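Local coordinates for Sso-CP2 metallo-carboxypetidase (Sulfolobus solfataricus, PDB 4MMO), which probably acts as a zinc-dependent carboxypeptidase of the M20 family, hydrolysing peptide substrates at a metal site in its catalytic domain, at residues T65-N70 with D158-E163; A111-I116 with V129-E134; P173-G178 with D394-I399; Y345-S350 with Q381-F386; N352-K357 with K432-L437. All blocks are in the same frame, centred on the assembly; numbering follows the deposited sequence.

Contact 1: T65-N70 with D158-E163; sequences TLLIYN and DSVIME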
# COMPACT_ATOMS: atom_id res chain seq x y z
N THR A 65 8.27 44.12 20.78
CA THR A 65 8.27 42.76 21.32
C THR A 65 8.30 41.75 20.19
O THR A 65 7.46 41.78 19.29
CB THR A 65 7.03 42.50 22.19
OG1 THR A 65 7.01 43.42 23.29
CG2 THR A 65 7.03 41.07 22.73
N LEU A 66 9.28 40.85 20.25
CA LEU A 66 9.44 39.79 19.26
C LEU A 66 9.07 38.42 19.84
O LEU A 66 9.54 38.05 20.91
CB LEU A 66 10.89 39.78 18.76
CG LEU A 66 11.27 38.65 17.80
CD1 LEU A 66 10.54 38.79 16.47
CD2 LEU A 66 12.78 38.62 17.58
N LEU A 67 8.23 37.69 19.12
CA LEU A 67 7.89 36.31 19.47
C LEU A 67 8.74 35.37 18.62
O LEU A 67 8.70 35.43 17.39
CB LEU A 67 6.40 36.06 19.23
CG LEU A 67 5.88 34.65 19.55
CD1 LEU A 67 6.13 34.29 21.00
CD2 LEU A 67 4.39 34.55 19.23
N ILE A 68 9.52 34.51 19.27
CA ILE A 68 10.38 33.57 18.56
C ILE A 68 9.85 32.14 18.71
O ILE A 68 9.68 31.65 19.82
CB ILE A 68 11.83 33.64 19.08
CG1 ILE A 68 12.39 35.04 18.83
CG2 ILE A 68 12.70 32.57 18.40
CD1 ILE A 68 13.84 35.22 19.25
N TYR A 69 9.60 31.49 17.58
CA TYR A 69 9.09 30.12 17.55
C TYR A 69 10.16 29.14 17.07
O TYR A 69 10.82 29.37 16.07
CB TYR A 69 7.85 30.03 16.64
CG TYR A 69 7.43 28.61 16.30
CD1 TYR A 69 7.98 27.94 15.22
CD2 TYR A 69 6.48 27.94 17.06
CE1 TYR A 69 7.60 26.65 14.90
CE2 TYR A 69 6.09 26.65 16.75
CZ TYR A 69 6.66 26.01 15.67
OH TYR A 69 6.29 24.72 15.36
N ASN A 70 10.31 28.05 17.81
CA ASN A 70 11.13 26.92 17.38
C ASN A 70 10.49 25.63 17.90
O ASN A 70 9.54 25.68 18.67
CB ASN A 70 12.56 27.05 17.90
CG ASN A 70 13.35 28.13 17.18
OD1 ASN A 70 13.59 29.21 17.72
ND2 ASN A 70 13.77 27.84 15.95
N ASP A 158 4.74 42.28 18.52
CA ASP A 158 4.61 43.10 17.31
C ASP A 158 5.03 42.32 16.07
O ASP A 158 4.60 42.63 14.96
CB ASP A 158 5.46 44.36 17.43
CG ASP A 158 5.17 45.12 18.70
OD1 ASP A 158 4.05 45.65 18.83
OD2 ASP A 158 6.06 45.19 19.58
N SER A 159 5.87 41.31 16.26
CA SER A 159 6.31 40.49 15.14
C SER A 159 6.69 39.10 15.62
O SER A 159 6.89 38.87 16.81
CB SER A 159 7.49 41.13 14.42
OG SER A 159 8.62 41.22 15.28
N VAL A 160 6.80 38.17 14.67
CA VAL A 160 7.14 36.80 14.98
C VAL A 160 8.10 36.24 13.95
O VAL A 160 7.97 36.51 12.76
CB VAL A 160 5.87 35.92 15.04
CG1 VAL A 160 5.06 36.03 13.75
CG2 VAL A 160 6.23 34.46 15.32
N ILE A 161 9.08 35.46 14.42
CA ILE A 161 9.92 34.69 13.52
C ILE A 161 9.68 33.20 13.74
O ILE A 161 9.65 32.71 14.87
CB ILE A 161 11.42 35.06 13.65
CG1 ILE A 161 11.96 34.77 15.05
CG2 ILE A 161 11.63 36.54 13.29
CD1 ILE A 161 13.47 34.82 15.13
N MET A 162 9.48 32.48 12.64
CA MET A 162 9.17 31.06 12.70
C MET A 162 10.45 30.25 12.88
O MET A 162 11.49 30.81 13.24
CB MET A 162 8.40 30.64 11.45
CG MET A 162 7.06 31.34 11.30
SD MET A 162 5.98 31.17 12.74
CE MET A 162 5.75 29.39 12.77
N GLU A 163 10.39 28.94 12.64
CA GLU A 163 11.49 28.05 13.02
C GLU A 163 12.80 28.41 12.31
O GLU A 163 13.88 28.14 12.83
CB GLU A 163 11.10 26.56 12.80
CG GLU A 163 11.32 25.99 11.40
CD GLU A 163 11.15 24.47 11.35
OE1 GLU A 163 12.14 23.76 11.06
OE2 GLU A 163 10.05 23.96 11.61
O HOH W 1 5.72 45.59 22.59

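Contact 2: A111-I116 with V129-E134; sequences ARLFAI and VKLLYE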
# COMPACT_ATOMS: atom_id res chain seq x y z
N ALA A 111 21.23 28.38 18.40
CA ALA A 111 21.94 29.54 17.89
C ALA A 111 21.24 30.81 18.36
O ALA A 111 21.87 31.71 18.92
CB ALA A 111 22.01 29.51 16.37
N ARG A 112 19.93 30.87 18.15
CA ARG A 112 19.14 32.03 18.54
C ARG A 112 19.26 32.31 20.03
O ARG A 112 19.35 33.47 20.44
CB ARG A 112 17.67 31.82 18.17
CG ARG A 112 17.40 31.78 16.68
CD ARG A 112 15.93 31.53 16.39
NE ARG A 112 15.64 31.60 14.97
CZ ARG A 112 14.44 31.39 14.44
NH1 ARG A 112 13.41 31.09 15.22
NH2 ARG A 112 14.26 31.47 13.13
N LEU A 113 19.26 31.25 20.83
CA LEU A 113 19.38 31.38 22.29
C LEU A 113 20.71 32.01 22.69
O LEU A 113 20.76 32.86 23.57
CB LEU A 113 19.26 30.01 22.96
CG LEU A 113 17.93 29.63 23.61
CD1 LEU A 113 18.03 28.23 24.20
CD2 LEU A 113 17.52 30.62 24.68
N PHE A 114 21.78 31.59 22.04
CA PHE A 114 23.10 32.10 22.37
C PHE A 114 23.29 33.53 21.85
O PHE A 114 24.04 34.30 22.45
CB PHE A 114 24.19 31.15 21.85
CG PHE A 114 24.50 30.03 22.80
CD1 PHE A 114 25.26 30.26 23.93
CD2 PHE A 114 24.02 28.75 22.57
CE1 PHE A 114 25.54 29.23 24.82
CE2 PHE A 114 24.30 27.72 23.45
CZ PHE A 114 25.06 27.96 24.58
N ALA A 115 22.61 33.88 20.77
CA ALA A 115 22.62 35.26 20.29
C ALA A 115 21.99 36.17 21.34
O ALA A 115 22.56 37.21 21.69
CB ALA A 115 21.87 35.39 18.97
N ILE A 116 20.84 35.77 21.86
CA ILE A 116 20.14 36.55 22.87
C ILE A 116 21.02 36.71 24.10
O ILE A 116 21.09 37.80 24.68
CB ILE A 116 18.80 35.90 23.26
CG1 ILE A 116 17.85 35.89 22.06
CG2 ILE A 116 18.15 36.65 24.43
CD1 ILE A 116 16.62 35.02 22.25
N VAL A 129 11.78 39.85 24.11
CA VAL A 129 11.74 38.56 23.43
C VAL A 129 10.88 37.57 24.20
O VAL A 129 11.08 37.36 25.40
CB VAL A 129 13.15 37.99 23.23
CG1 VAL A 129 13.09 36.58 22.63
CG2 VAL A 129 13.95 38.90 22.33
N LYS A 130 9.92 36.98 23.50
CA LYS A 130 9.12 35.89 24.03
C LYS A 130 9.46 34.64 23.25
O LYS A 130 9.48 34.65 22.02
CB LYS A 130 7.63 36.21 23.89
CG LYS A 130 7.20 37.41 24.70
CD LYS A 130 5.73 37.71 24.51
CE LYS A 130 5.26 38.77 25.49
NZ LYS A 130 3.82 39.09 25.30
N LEU A 131 9.76 33.56 23.98
CA LEU A 131 10.17 32.30 23.38
C LEU A 131 9.05 31.27 23.49
O LEU A 131 8.44 31.11 24.54
CB LEU A 131 11.41 31.75 24.09
CG LEU A 131 12.66 32.63 24.13
CD1 LEU A 131 13.73 31.92 24.94
CD2 LEU A 131 13.16 32.95 22.73
N LEU A 132 8.79 30.58 22.38
CA LEU A 132 7.77 29.54 22.36
C LEU A 132 8.28 28.32 21.62
O LEU A 132 8.32 28.30 20.39
CB LEU A 132 6.48 30.05 21.71
CG LEU A 132 5.24 29.17 21.91
CD1 LEU A 132 4.86 29.12 23.37
CD2 LEU A 132 4.07 29.67 21.08
N TYR A 133 8.68 27.31 22.39
CA TYR A 133 9.21 26.07 21.84
C TYR A 133 8.21 24.92 22.02
O TYR A 133 7.91 24.54 23.16
CB TYR A 133 10.52 25.70 22.53
CG TYR A 133 11.58 26.78 22.48
CD1 TYR A 133 11.70 27.62 21.38
CD2 TYR A 133 12.47 26.95 23.53
CE1 TYR A 133 12.67 28.59 21.32
CE2 TYR A 133 13.45 27.92 23.49
CZ TYR A 133 13.55 28.74 22.38
OH TYR A 133 14.52 29.71 22.33
N GLU A 134 7.70 24.38 20.91
CA GLU A 134 6.76 23.26 20.97
C GLU A 134 7.46 21.93 20.68
O GLU A 134 8.61 21.91 20.23
CB GLU A 134 5.59 23.46 19.99
CG GLU A 134 5.94 23.25 18.51
CD GLU A 134 4.75 22.76 17.70
OE1 GLU A 134 3.96 21.94 18.21
OE2 GLU A 134 4.60 23.20 16.53

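Contact 3: P173-G178 with D394-I399; sequences PQIVLG and DAVSAI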
# COMPACT_ATOMS: atom_id res chain seq x y z
N PRO A 173 21.69 32.66 2.25
CA PRO A 173 20.62 32.54 3.24
C PRO A 173 19.24 32.73 2.61
O PRO A 173 19.13 33.43 1.60
CB PRO A 173 20.92 33.67 4.22
CG PRO A 173 21.72 34.66 3.43
CD PRO A 173 22.53 33.85 2.47
N GLN A 174 18.22 32.10 3.19
CA GLN A 174 16.87 32.16 2.65
C GLN A 174 15.90 32.88 3.58
O GLN A 174 15.95 32.70 4.80
CB GLN A 174 16.36 30.75 2.34
CG GLN A 174 17.11 30.07 1.21
CD GLN A 174 16.57 28.70 0.90
OE1 GLN A 174 16.15 28.43 -0.23
NE2 GLN A 174 16.58 27.82 1.89
N ILE A 175 15.04 33.70 2.99
CA ILE A 175 14.01 34.43 3.72
C ILE A 175 12.67 33.96 3.17
O ILE A 175 12.42 34.06 1.96
CB ILE A 175 14.13 35.96 3.50
CG1 ILE A 175 15.56 36.44 3.76
CG2 ILE A 175 13.14 36.70 4.39
CD1 ILE A 175 16.05 36.27 5.17
N VAL A 176 11.82 33.45 4.05
CA VAL A 176 10.57 32.84 3.63
C VAL A 176 9.38 33.55 4.27
O VAL A 176 9.27 33.61 5.50
CB VAL A 176 10.56 31.35 3.97
CG1 VAL A 176 9.34 30.66 3.38
CG2 VAL A 176 11.85 30.69 3.45
N LEU A 177 8.49 34.06 3.44
CA LEU A 177 7.42 34.95 3.88
C LEU A 177 6.07 34.24 4.02
O LEU A 177 5.03 34.89 3.97
CB LEU A 177 7.27 36.11 2.90
CG LEU A 177 8.56 36.85 2.54
CD1 LEU A 177 8.25 38.03 1.64
CD2 LEU A 177 9.29 37.31 3.79
N GLY A 178 6.08 32.92 4.17
CA GLY A 178 4.84 32.20 4.31
C GLY A 178 4.96 30.69 4.21
O GLY A 178 6.06 30.14 4.16
N ASP A 394 3.17 40.65 10.91
CA ASP A 394 4.59 40.74 10.58
C ASP A 394 5.28 39.45 10.99
O ASP A 394 5.77 39.32 12.11
CB ASP A 394 5.23 41.95 11.27
CG ASP A 394 4.64 43.27 10.81
OD1 ASP A 394 4.06 43.31 9.71
OD2 ASP A 394 4.74 44.27 11.55
N ALA A 395 5.30 38.50 10.07
CA ALA A 395 5.89 37.19 10.31
C ALA A 395 6.86 36.83 9.19
O ALA A 395 6.65 37.17 8.04
CB ALA A 395 4.80 36.13 10.43
N VAL A 396 7.93 36.13 9.56
CA VAL A 396 8.93 35.67 8.61
C VAL A 396 9.57 34.38 9.12
O VAL A 396 9.56 34.10 10.32
CB VAL A 396 10.03 36.74 8.41
CG1 VAL A 396 10.74 37.03 9.72
CG2 VAL A 396 11.03 36.32 7.33
N SER A 397 10.10 33.59 8.20
CA SER A 397 10.90 32.42 8.56
C SER A 397 12.30 32.58 7.99
O SER A 397 12.51 32.47 6.78
CB SER A 397 10.26 31.14 8.05
OG SER A 397 10.94 30.01 8.57
N ALA A 398 13.25 32.85 8.87
CA ALA A 398 14.63 33.08 8.47
C ALA A 398 15.56 32.85 9.65
O ALA A 398 15.11 32.83 10.79
CB ALA A 398 14.78 34.49 7.99
N ILE A 399 16.85 32.75 9.34
CA ILE A 399 17.90 32.28 10.25
C ILE A 399 17.90 30.76 10.24
O ILE A 399 16.87 30.14 10.46
CB ILE A 399 17.77 32.81 11.69
CG1 ILE A 399 17.66 34.33 11.71
CG2 ILE A 399 18.98 32.35 12.52
CD1 ILE A 399 17.29 34.91 13.06
O HOH W 2 17.72 33.41 6.77

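Contact 4: Y345-S350 with Q381-F386; sequences YPVRTS and QPMGLF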
# COMPACT_ATOMS: atom_id res chain seq x y z
N TYR A 345 -3.39 26.43 8.01
CA TYR A 345 -3.75 27.50 7.10
C TYR A 345 -2.56 27.93 6.25
O TYR A 345 -1.43 27.96 6.75
CB TYR A 345 -4.26 28.72 7.88
CG TYR A 345 -5.56 28.49 8.62
CD1 TYR A 345 -5.57 27.99 9.92
CD2 TYR A 345 -6.78 28.79 8.03
CE1 TYR A 345 -6.75 27.79 10.59
CE2 TYR A 345 -7.97 28.58 8.69
CZ TYR A 345 -7.95 28.09 9.98
OH TYR A 345 -9.14 27.88 10.65
N PRO A 346 -2.79 28.26 4.97
CA PRO A 346 -1.72 28.88 4.19
C PRO A 346 -1.49 30.32 4.63
O PRO A 346 -2.39 30.92 5.21
CB PRO A 346 -2.27 28.85 2.76
CG PRO A 346 -3.74 28.91 2.94
CD PRO A 346 -4.03 28.12 4.19
N VAL A 347 -0.30 30.86 4.36
CA VAL A 347 0.08 32.19 4.81
C VAL A 347 1.04 32.84 3.83
O VAL A 347 1.92 32.17 3.28
CB VAL A 347 0.79 32.14 6.18
CG1 VAL A 347 1.28 33.53 6.60
CG2 VAL A 347 -0.12 31.58 7.24
N ARG A 348 0.87 34.14 3.62
CA ARG A 348 1.83 34.96 2.89
C ARG A 348 1.84 36.35 3.49
O ARG A 348 0.80 36.98 3.62
CB ARG A 348 1.45 35.05 1.41
CG ARG A 348 2.01 33.93 0.58
CD ARG A 348 1.56 34.03 -0.85
NE ARG A 348 1.86 32.81 -1.59
CZ ARG A 348 1.16 32.36 -2.62
NH1 ARG A 348 0.11 33.03 -3.07
NH2 ARG A 348 1.53 31.23 -3.21
N THR A 349 3.03 36.82 3.87
CA THR A 349 3.16 38.13 4.51
C THR A 349 4.01 39.06 3.66
O THR A 349 4.63 38.64 2.68
CB THR A 349 3.79 38.00 5.91
OG1 THR A 349 5.14 37.56 5.80
CG2 THR A 349 3.00 37.03 6.77
N SER A 350 4.03 40.33 4.04
CA SER A 350 4.68 41.37 3.25
C SER A 350 6.20 41.35 3.37
O SER A 350 6.76 41.13 4.45
CB SER A 350 4.16 42.74 3.66
OG SER A 350 5.01 43.76 3.17
N GLN A 381 4.07 24.73 7.98
CA GLN A 381 4.55 25.11 9.30
C GLN A 381 3.39 25.85 9.96
O GLN A 381 2.54 26.39 9.26
CB GLN A 381 5.79 26.01 9.14
CG GLN A 381 6.60 26.24 10.40
CD GLN A 381 7.87 27.06 10.18
OE1 GLN A 381 8.56 27.40 11.15
NE2 GLN A 381 8.20 27.37 8.92
N PRO A 382 3.31 25.85 11.31
CA PRO A 382 2.12 26.47 11.92
C PRO A 382 2.15 28.01 11.96
O PRO A 382 1.64 28.62 12.90
CB PRO A 382 2.11 25.87 13.33
CG PRO A 382 3.54 25.54 13.61
CD PRO A 382 4.11 25.11 12.30
N MET A 383 2.72 28.62 10.93
CA MET A 383 2.75 30.07 10.79
C MET A 383 1.34 30.64 10.84
O MET A 383 1.11 31.73 11.38
CB MET A 383 3.42 30.44 9.47
CG MET A 383 3.79 31.90 9.32
SD MET A 383 4.92 32.12 7.93
CE MET A 383 5.04 33.90 7.84
N GLY A 384 0.39 29.90 10.27
CA GLY A 384 -1.00 30.32 10.22
C GLY A 384 -1.59 30.66 11.57
O GLY A 384 -2.39 31.59 11.68
N LEU A 385 -1.21 29.92 12.60
CA LEU A 385 -1.73 30.17 13.94
C LEU A 385 -1.29 31.53 14.45
O LEU A 385 -2.07 32.27 15.04
CB LEU A 385 -1.26 29.08 14.91
CG LEU A 385 -1.65 27.65 14.55
CD1 LEU A 385 -1.18 26.70 15.63
CD2 LEU A 385 -3.16 27.53 14.33
N PHE A 386 -0.02 31.86 14.21
CA PHE A 386 0.53 33.10 14.73
C PHE A 386 -0.03 34.30 13.98
O PHE A 386 -0.33 35.33 14.57
CB PHE A 386 2.06 33.06 14.66
CG PHE A 386 2.66 32.01 15.55
CD1 PHE A 386 2.84 32.24 16.90
CD2 PHE A 386 3.03 30.77 15.03
CE1 PHE A 386 3.38 31.28 17.72
CE2 PHE A 386 3.58 29.80 15.86
CZ PHE A 386 3.75 30.05 17.20
O HOH W 3 -0.04 27.46 8.93

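Contact 5: N352-K357 with K432-L437; sequences NSTVVK and KLYPIL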
# COMPACT_ATOMS: atom_id res chain seq x y z
N ASN A 352 7.74 43.98 3.08
CA ASN A 352 8.02 45.35 3.50
C ASN A 352 7.96 45.58 5.00
O ASN A 352 8.22 46.69 5.47
CB ASN A 352 7.04 46.31 2.82
CG ASN A 352 7.22 46.35 1.33
OD1 ASN A 352 8.35 46.40 0.83
ND2 ASN A 352 6.12 46.31 0.59
N SER A 353 7.64 44.54 5.76
CA SER A 353 7.60 44.67 7.21
C SER A 353 9.02 44.90 7.69
O SER A 353 9.98 44.50 7.04
CB SER A 353 7.01 43.42 7.86
OG SER A 353 7.95 42.36 7.86
N THR A 354 9.15 45.55 8.84
CA THR A 354 10.47 45.82 9.40
C THR A 354 11.18 44.53 9.81
O THR A 354 12.41 44.42 9.69
CB THR A 354 10.38 46.76 10.61
OG1 THR A 354 9.40 46.26 11.53
CG2 THR A 354 9.98 48.16 10.16
N VAL A 355 10.43 43.54 10.31
CA VAL A 355 11.06 42.30 10.73
C VAL A 355 11.70 41.63 9.52
O VAL A 355 12.82 41.12 9.61
CB VAL A 355 10.09 41.33 11.49
CG1 VAL A 355 8.99 40.80 10.57
CG2 VAL A 355 10.86 40.17 12.10
N VAL A 356 11.02 41.67 8.38
CA VAL A 356 11.58 41.10 7.16
C VAL A 356 12.81 41.90 6.73
O VAL A 356 13.85 41.33 6.40
CB VAL A 356 10.55 41.04 6.01
CG1 VAL A 356 11.22 40.67 4.69
CG2 VAL A 356 9.46 40.04 6.34
N LYS A 357 12.67 43.22 6.75
CA LYS A 357 13.76 44.11 6.36
C LYS A 357 14.99 43.85 7.22
O LYS A 357 16.08 43.65 6.70
CB LYS A 357 13.33 45.57 6.47
CG LYS A 357 12.50 46.06 5.29
CD LYS A 357 11.83 47.39 5.60
CE LYS A 357 11.46 48.14 4.33
NZ LYS A 357 10.73 49.40 4.61
N LYS A 432 19.81 43.42 16.72
CA LYS A 432 20.34 44.77 16.87
C LYS A 432 19.61 45.72 15.93
O LYS A 432 19.40 46.89 16.23
CB LYS A 432 21.84 44.79 16.57
CG LYS A 432 22.72 44.30 17.70
CD LYS A 432 24.14 44.07 17.23
CE LYS A 432 25.13 44.21 18.36
NZ LYS A 432 26.43 43.54 18.06
N LEU A 433 19.21 45.17 14.79
CA LEU A 433 18.70 45.95 13.67
C LEU A 433 17.19 46.13 13.72
O LEU A 433 16.67 47.21 13.40
CB LEU A 433 19.11 45.24 12.39
CG LEU A 433 19.00 45.94 11.04
CD1 LEU A 433 19.68 47.30 11.06
CD2 LEU A 433 19.64 45.05 10.01
N TYR A 434 16.47 45.09 14.13
CA TYR A 434 15.01 45.13 14.20
C TYR A 434 14.47 46.33 14.99
O TYR A 434 13.55 47.01 14.53
CB TYR A 434 14.46 43.83 14.79
CG TYR A 434 12.97 43.85 15.05
CD1 TYR A 434 12.07 44.05 14.01
CD2 TYR A 434 12.47 43.68 16.33
CE1 TYR A 434 10.71 44.08 14.24
CE2 TYR A 434 11.11 43.69 16.57
CZ TYR A 434 10.23 43.89 15.52
OH TYR A 434 8.88 43.91 15.76
N PRO A 435 15.04 46.59 16.18
CA PRO A 435 14.47 47.68 16.99
C PRO A 435 14.77 49.10 16.48
O PRO A 435 14.07 50.02 16.88
CB PRO A 435 15.09 47.46 18.37
CG PRO A 435 16.34 46.72 18.11
CD PRO A 435 16.11 45.89 16.90
N ILE A 436 15.76 49.26 15.60
CA ILE A 436 16.10 50.60 15.11
C ILE A 436 15.35 50.95 13.82
O ILE A 436 15.24 52.12 13.47
CB ILE A 436 17.63 50.81 14.92
CG1 ILE A 436 18.18 49.95 13.78
CG2 ILE A 436 18.36 50.51 16.22
CD1 ILE A 436 19.64 50.25 13.43
N LEU A 437 14.82 49.94 13.13
CA LEU A 437 14.07 50.18 11.91
C LEU A 437 12.63 50.57 12.22
O LEU A 437 12.00 51.30 11.45
CB LEU A 437 14.10 48.95 11.00
CG LEU A 437 15.46 48.52 10.47
CD1 LEU A 437 15.33 47.23 9.68
CD2 LEU A 437 16.08 49.61 9.61
OXT LEU A 437 12.08 50.18 13.24

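Contact 1: T65-N70 with D158-E163
Ile161 holds CG1 in the crowded position between its backbone N and carbonyl carbon (chi1 62°), while Ile68 keeps CG1 anti to its carbonyl carbon, so the two side chains run alongside each other and point the same way. Their CG1 atoms approach to 3.8 Å. Tyr69 has CG anti to its backbone N, and Met162 is bent at chi2 and chi3, which curls its CE methyl over one face of the Tyr69 ring. Met162 CE lies 4.0 Å from the Tyr69 ring centroid, a CH-pi contact, SD making an oblique Met-aromatic one, and the in-plane edge of that ring meets Glu163 N. The backbones pair as parallel strands within the central sheet: Leu67 N donates to Ser159 O at 2.9 Å, nearly straight (176°), and Tyr69 N donates to Ile161 O at 3.0 Å almost along the C=O axis. Thr65 N reaches the anti lone pair of Asp158 OD2 at 2.7 Å, and a water joins that oxygen to Thr65 OG1. An alanine in place of Ile68 would lose the match with Ile161 and would probably loosen the packing against Arg112 and Ile116 of helix 102-121. Both chains lead to metal ligands, strand 65-71 to His71 and the residues after 159-161 to Glu163, which bind zinc with Asp104; Gln381 OE1 holds Glu163 N, and the metal's charge probably keeps the Glu163 carboxylate ionised.

Contact 2: A111-I116 with V129-E134
Glu134 OE2 is gripped by two hydroxyls, Tyr69 OH and Ser141 OG, each through a hydrogen bond, while OE1 has a weak bond from Glu136 N. That carboxylate belongs to the last strand residue and makes no contact with the helical segment, and no hydrogen bond crosses between 111-116 and 129-134. What joins them is apolar. Ile116 and Val129 meet tip to tip, with Ile116 CD1 3.9 Å from Val129 CG1, and the same methyl reaches Leu131 CD2 end-on at 4.1 Å. Ile116 can extend this far because CG1 is anti to its carbonyl carbon and chi2 is near anti (168°). Helix 102-121 and strand 128-134 belong to a beta-alpha-beta crossover from strand 65-71 to its parallel neighbour; the segment axes run nearly antiparallel (157°) and come within 11.8 Å, a spacing bridged by side chains alone. Leu113 crosses both Leu131 and Tyr133 obliquely, its chi1 of -101° lying off the staggered positions. Its CD2 is 4.0 Å from Leu131 CD1, and Leu113 CG comes 3.6 Å from Tyr133 OH, so the phenol tip is met by carbon on this side. Beyond Leu113, Val35 and Leu39 of helix 24-39 continue the apolar layer.

Contact 3: P173-G178 with D394-I399
Ile175 and Val396 cross obliquely, methyl against methyl: Ile175 CG2, anti to its backbone N, comes 3.6 Å from Val396 CG2. The other branch of Ile175 bends at chi2 (-64°), which lays CD1 3.6 Å from Ala398 CB, so one side chain spans two residues of the partner segment. Leu177 also crosses Val396 obliquely, its CD2 4.1 Å from Val396 CG2. Between these contacts Val176 and Ser397 form an antiparallel hydrogen-bonded pair, a single bridge. Its bonds differ: Ser397 N donates to Val176 O at 2.8 Å within the Val176 carbonyl plane, whereas Val176 N, 3.0 Å from Ser397 O, sits 28° out of the Ser397 carbonyl plane. Val176 CB lies 4.1 Å from Ser397 CB, and Ser397 OG, anti to its backbone N, takes a weak bond with Gly164 N just after the zinc ligand Glu163. The bridge ties the small parallel sheet of strands 174-176 and 372-374 to the chain at the end of strand 395-396, outermost in the large mixed sheet. Past the bridge, a water donates to Gln174 O and accepts from Ile399 N. Direct amide bonds therefore hold the centre, and where the chains diverge a water carries the polar pairing while the aliphatic groups pack beside the bridge.

Contact 4: Y345-S350 with Q381-F386
The rings stand aside from this contact: no atom of the opposite segment lies within 4.2 Å of either the Tyr345 or the Phe386 ring. Phe386 instead meets the Tyr69 ring, their planes about 65° apart, and Tyr345 packs toward Asp317 and Lys389. The pairing is a strand end against the first turn of a helix: strand 337-348 leaves the five-stranded antiparallel sheet, and helix 383-389 leads into strand 395-396 of the large mixed sheet, consistent with a junction between the two domains of M20 peptidases. Val347 is central. With CG1 anti to its backbone N and CG2 anti to its carbonyl carbon, it spreads both methyls over the helix start, CG2 3.4 Å from Gly384 CA. Its CG1 lies 4.0 Å from Met383 CE, the extended methionine (chi3 173°) crossing it obliquely. The Met383 methyl also meets Thr349 tip to tip, Met383 CE being 3.9 Å from Thr349 CG2, while Thr349 OG1 lies in hydrogen-bonding contact with both Ala395 O and Leu177 O, which must share its one proton. An alanine at Val347 would remove both methyls and would probably leave Gly384 and Met383 less closely packed. The backbone at Gly384 is tightly lined, since a beta carbon built there would fall 3.0 Å from Tyr345 CB, a clash. One water is gripped by three bonds: it donates to Tyr345 O at 2.6 Å and to Gln381 O at 2.8 Å, and it accepts from Gly384 N at 2.8 Å.

Contact 5: N352-K357 with K432-L437
Helix 354-367 begins here, and its first residues face the chain's C-terminal end, where 434-436 keep helical phi and psi beyond helix 417-433 without its regular bonds. The closest CA pairs are Val355 with Tyr434 at 6.0 Å and Thr354 with Leu437 at 6.2 Å. The helix start is a classic N-cap: Ser353 OG accepts from Val356 N at 3.2 Å and 159°, while Ser353 O accepts from Lys357 N. No hydrogen bond joins the two segments, so van der Waals packing links them. Tyr434 has CG anti to its backbone N (chi1 173°), which swings the ring toward the capped turn. Thr354 crosses it at about a right angle, its OG1 3.7 Å from Tyr434 CE1. Thr354 OG1 and Val355 CA both lie oblique to the ring, and Tyr434 CE1 comes 3.9 Å from Val355 CB. The hydroxyl of Tyr434 is bonded to Ser159 OG, so the far end of the ring is tied to strand 159-161, and Lys64 adds a cation-pi contact. At the more exposed edge, Leu437 keeps CG anti to its carbonyl carbon and sends CD1 toward the helix start, while its terminal OXT forms a salt bridge with Lys64 NZ. Thr354 CG2 is 4.0 Å from the terminal Leu437 O, and Leu437 CD1 rests 4.1 Å from Lys357 CB.

Overall arrangement
Contacts 1 and 2 share the large mixed sheet, where strands 65-71 and 128-134 are neighbours, and contact 2 is nested inside the chain segment that contact 1 closes. Contact 1 combines parallel backbone bonds with apolar packing beside the zinc site, whereas contact 2 is mostly aliphatic helix-on-sheet packing, with a tyrosine hydroxyl at one end. Contact 3 joins 174-176 to the residues following 395-396 by one antiparallel bridge; strand 395-396 itself neighbours 159-161. Contact 4, nested within contact 3, joins it through Thr349, relying on a water and methyl packing. All four are buried. Contact 5 is partly exposed, away from the metal; Tyr434 ties it to strand 159-161, while the C-terminal carboxylate pairs with Lys64.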